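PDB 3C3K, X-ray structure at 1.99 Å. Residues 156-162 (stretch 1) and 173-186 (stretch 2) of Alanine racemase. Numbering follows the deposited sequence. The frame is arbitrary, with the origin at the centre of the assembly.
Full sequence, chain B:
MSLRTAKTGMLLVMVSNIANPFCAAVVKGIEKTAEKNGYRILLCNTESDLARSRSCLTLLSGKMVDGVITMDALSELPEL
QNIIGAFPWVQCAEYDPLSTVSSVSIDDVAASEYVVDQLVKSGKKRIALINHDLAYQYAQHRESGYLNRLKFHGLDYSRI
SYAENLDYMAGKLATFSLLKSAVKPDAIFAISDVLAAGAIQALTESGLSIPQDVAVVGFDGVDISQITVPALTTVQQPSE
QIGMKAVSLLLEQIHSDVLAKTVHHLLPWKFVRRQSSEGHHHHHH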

# COMPACT_ATOMS: atom_id res chain seq x y z
N ASP B 156 11.63 -29.98 18.65
CA ASP B 156 10.59 -30.05 19.66
C ASP B 156 9.71 -28.76 19.74
O ASP B 156 8.50 -28.81 20.06
CB ASP B 156 11.26 -30.31 20.99
CG ASP B 156 10.26 -30.79 22.07
OD1 ASP B 156 9.05 -31.06 21.76
OD2 ASP B 156 10.69 -30.88 23.22
N TYR B 157 10.29 -27.62 19.40
CA TYR B 157 9.60 -26.33 19.52
C TYR B 157 8.76 -26.04 18.30
O TYR B 157 9.23 -26.10 17.12
CB TYR B 157 10.63 -25.20 19.70
CG TYR B 157 10.10 -23.77 19.79
CD1 TYR B 157 10.02 -23.11 21.00
CD2 TYR B 157 9.76 -23.06 18.64
CE1 TYR B 157 9.56 -21.79 21.08
CE2 TYR B 157 9.28 -21.78 18.69
CZ TYR B 157 9.19 -21.14 19.92
OH TYR B 157 8.77 -19.85 19.97
N SER B 158 7.53 -25.64 18.62
CA SER B 158 6.57 -25.20 17.66
C SER B 158 5.86 -24.04 18.28
O SER B 158 5.45 -24.12 19.48
CB SER B 158 5.51 -26.28 17.50
OG SER B 158 5.21 -26.37 16.17
N ARG B 159 5.71 -22.97 17.48
CA ARG B 159 4.75 -21.98 17.83
C ARG B 159 4.25 -20.96 16.88
O ARG B 159 5.01 -20.39 16.10
CB ARG B 159 4.65 -21.66 19.30
CG ARG B 159 5.28 -20.50 19.97
CD ARG B 159 4.70 -20.63 21.44
NE ARG B 159 5.75 -20.91 22.44
CZ ARG B 159 6.19 -22.13 22.79
NH1 ARG B 159 7.17 -22.24 23.68
NH2 ARG B 159 5.69 -23.24 22.24
N ILE B 160 2.97 -20.69 16.99
CA ILE B 160 2.31 -19.85 16.01
C ILE B 160 1.57 -18.75 16.72
O ILE B 160 0.83 -19.00 17.71
CB ILE B 160 1.30 -20.68 15.21
CG1 ILE B 160 2.02 -21.83 14.54
CG2 ILE B 160 0.54 -19.80 14.18
CD1 ILE B 160 1.13 -22.97 14.02
N SER B 161 1.76 -17.53 16.23
CA SER B 161 1.01 -16.46 16.81
C SER B 161 0.28 -15.76 15.67
O SER B 161 0.85 -15.64 14.59
CB SER B 161 2.03 -15.53 17.48
OG SER B 161 1.44 -14.34 17.88
N TYR B 162 -0.96 -15.33 15.86
CA TYR B 162 -1.75 -14.88 14.72
C TYR B 162 -1.88 -13.39 14.77
O TYR B 162 -2.30 -12.80 15.78
CB TYR B 162 -3.14 -15.56 14.64
CG TYR B 162 -3.05 -17.04 14.35
CD1 TYR B 162 -2.99 -17.49 13.05
CD2 TYR B 162 -3.02 -17.99 15.39
CE1 TYR B 162 -2.87 -18.82 12.76
CE2 TYR B 162 -2.93 -19.39 15.10
CZ TYR B 162 -2.85 -19.77 13.77
OH TYR B 162 -2.71 -21.09 13.35
N LEU B 173 3.09 -6.96 18.09
CA LEU B 173 2.26 -7.66 19.09
C LEU B 173 2.35 -9.22 19.06
O LEU B 173 2.49 -9.88 20.12
CB LEU B 173 0.82 -7.24 18.87
CG LEU B 173 0.61 -5.76 19.05
CD1 LEU B 173 -0.85 -5.36 18.68
CD2 LEU B 173 0.90 -5.41 20.50
N ALA B 174 2.24 -9.81 17.86
CA ALA B 174 2.56 -11.20 17.67
C ALA B 174 3.95 -11.54 18.29
O ALA B 174 4.13 -12.53 18.96
CB ALA B 174 2.54 -11.54 16.16
N THR B 175 4.96 -10.72 18.03
CA THR B 175 6.26 -10.99 18.53
C THR B 175 6.35 -10.91 20.06
O THR B 175 6.93 -11.78 20.69
CB THR B 175 7.30 -10.08 17.85
OG1 THR B 175 7.22 -10.32 16.42
CG2 THR B 175 8.67 -10.34 18.40
N PHE B 176 5.79 -9.88 20.65
CA PHE B 176 5.79 -9.79 22.11
C PHE B 176 5.13 -11.05 22.69
O PHE B 176 5.67 -11.66 23.58
CB PHE B 176 5.14 -8.48 22.59
CG PHE B 176 6.03 -7.26 22.39
CD1 PHE B 176 7.30 -7.22 22.90
CD2 PHE B 176 5.60 -6.15 21.64
CE1 PHE B 176 8.11 -6.13 22.70
CE2 PHE B 176 6.40 -5.05 21.47
CZ PHE B 176 7.62 -5.03 21.97
N SER B 177 4.06 -11.50 22.10
CA SER B 177 3.38 -12.71 22.57
C SER B 177 4.28 -13.94 22.53
O SER B 177 4.22 -14.75 23.45
CB SER B 177 2.15 -12.93 21.70
OG SER B 177 1.45 -14.11 22.11
N LEU B 178 5.15 -14.07 21.51
CA LEU B 178 6.07 -15.25 21.39
C LEU B 178 7.25 -15.17 22.33
O LEU B 178 7.81 -16.19 22.75
CB LEU B 178 6.62 -15.38 19.96
CG LEU B 178 5.64 -15.63 18.80
CD1 LEU B 178 6.34 -15.29 17.50
CD2 LEU B 178 5.13 -17.06 18.78
N LEU B 179 7.63 -13.94 22.67
CA LEU B 179 8.70 -13.73 23.60
C LEU B 179 8.22 -14.00 25.01
O LEU B 179 9.05 -14.26 25.87
CB LEU B 179 9.24 -12.31 23.51
CG LEU B 179 9.92 -12.06 22.14
CD1 LEU B 179 10.39 -10.61 21.99
CD2 LEU B 179 11.08 -13.01 21.97
N LYS B 180 6.91 -13.91 25.25
CA LYS B 180 6.39 -14.11 26.61
C LYS B 180 6.13 -15.58 26.83
O LYS B 180 5.00 -16.05 26.72
CB LYS B 180 5.08 -13.34 26.80
CG LYS B 180 5.22 -12.05 27.57
CD LYS B 180 3.79 -11.50 27.91
CE LYS B 180 3.85 -10.40 29.05
NZ LYS B 180 2.50 -9.88 29.47
N SER B 181 7.18 -16.34 27.07
CA SER B 181 7.01 -17.78 27.20
C SER B 181 8.22 -18.36 27.79
O SER B 181 9.27 -17.73 27.73
CB SER B 181 6.74 -18.46 25.86
OG SER B 181 7.19 -19.78 25.92
N ALA B 182 8.06 -19.56 28.36
CA ALA B 182 9.14 -20.32 29.03
C ALA B 182 10.34 -20.40 28.11
O ALA B 182 11.46 -20.03 28.50
CB ALA B 182 8.66 -21.72 29.39
N VAL B 183 10.09 -20.89 26.91
CA VAL B 183 11.11 -21.01 25.86
C VAL B 183 10.82 -19.95 24.81
O VAL B 183 9.72 -19.89 24.28
CB VAL B 183 11.10 -22.42 25.22
CG1 VAL B 183 12.20 -22.54 24.14
CG2 VAL B 183 11.35 -23.47 26.27
N LYS B 184 11.81 -19.11 24.55
CA LYS B 184 11.74 -18.09 23.50
C LYS B 184 12.22 -18.59 22.11
O LYS B 184 13.05 -19.51 22.03
CB LYS B 184 12.54 -16.87 23.93
CG LYS B 184 12.57 -16.77 25.40
CD LYS B 184 11.77 -15.63 25.92
CE LYS B 184 12.77 -14.64 26.48
NZ LYS B 184 12.06 -13.48 27.06
N PRO B 185 11.74 -17.97 21.02
CA PRO B 185 12.24 -18.47 19.78
C PRO B 185 13.66 -17.99 19.53
O PRO B 185 14.11 -16.99 20.13
CB PRO B 185 11.28 -17.88 18.74
CG PRO B 185 10.88 -16.60 19.29
CD PRO B 185 10.78 -16.86 20.82
N ASP B 186 14.39 -18.75 18.71
CA ASP B 186 15.60 -18.22 18.16
C ASP B 186 15.38 -17.82 16.69
O ASP B 186 16.34 -17.46 16.00
CB ASP B 186 16.79 -19.22 18.31
CG ASP B 186 16.53 -20.59 17.65
OD1 ASP B 186 15.54 -20.71 16.91
OD2 ASP B 186 17.31 -21.57 17.90
O HOH W 1 8.06 -18.93 22.35

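How do a strand and a helix come to lie against each other here? The strand that ends the first stretch runs at 145° to helix 173-179, closer to antiparallel than to crossed, and the two axes approach to 8.0 Å. The alternation of the chain then sorts its side chains: R159 and S161 point their CB atoms toward the second stretch, while I160 and Y162 point theirs away. The backbones come nearest where both residues are small, with the CA atoms of S161 and A174 5.6 Å apart. A174 turns its CB toward the strand, and its methyl group leaves room for S161 to approach until S161 OG lies 3.5 Å from A174 CB and 3.3 Å from A174 CA.

What supplies the apolar packing? L178, one helical turn after A174, is the main helix contribution. Its CB points sideways, but with chi1 in m and chi2 in t the end of the side chain comes nearer to the strand, and CD2 settles 3.6 Å from R159 CG and 3.7 Å from S161 CB. The methyl thus meets the aliphatic base of the arginine and the CB of the serine, so even polar residues contribute carbon to the packing around the buried leucine. Farther along, beyond the helix, Y157 points its CB toward the second stretch, and with chi1 in t its ring reaches the loop. Y157 CD1 packs 3.9 Å from V183 CG1, and Y157 CZ lies 4.0 Å from P185 CB. A long aromatic side chain suits this position, because the backbones are well separated: the CA atoms of Y157 and P185 are 8.3 Å apart.

Which direct polar contacts join the stretches? There is one hydrogen bond, and it is weak: S161 OG donates to A174 O over 3.4 Å. A174 O also accepts the helical bond from L178 N at 3.1 Å, so the serine adds to an acceptor already in use. R159 reaches the loop after the helix by means of its long side chain, bringing NH1 to 3.3 Å from S181 OG and 3.5 Å from V183 O. S181 OG in turn donates to V183 O over 3.0 Å, a bond within the second stretch that helps hold the loop beside the guanidinium.

What role does water play between the tyrosine, the arginine and the loop? A single water gathers four polar groups from both stretches. The water oxygen accepts from Y157 OH at 2.6 Å and, weakly, from R159 NE at 3.0 Å; it donates to L178 O at 2.8 Å and to V183 O at 2.7 Å. Two donors on the first stretch are thereby linked to two backbone acceptors on the second. The tyrosine suits its buried place on both counts, since its ring carbons pack against V183 and P185 while its hydroxyl finds the water. Altogether the two stretches bury 418 Å², both sides summed, with Y157, L178, S161 and R159 each having about 70 Å² covered.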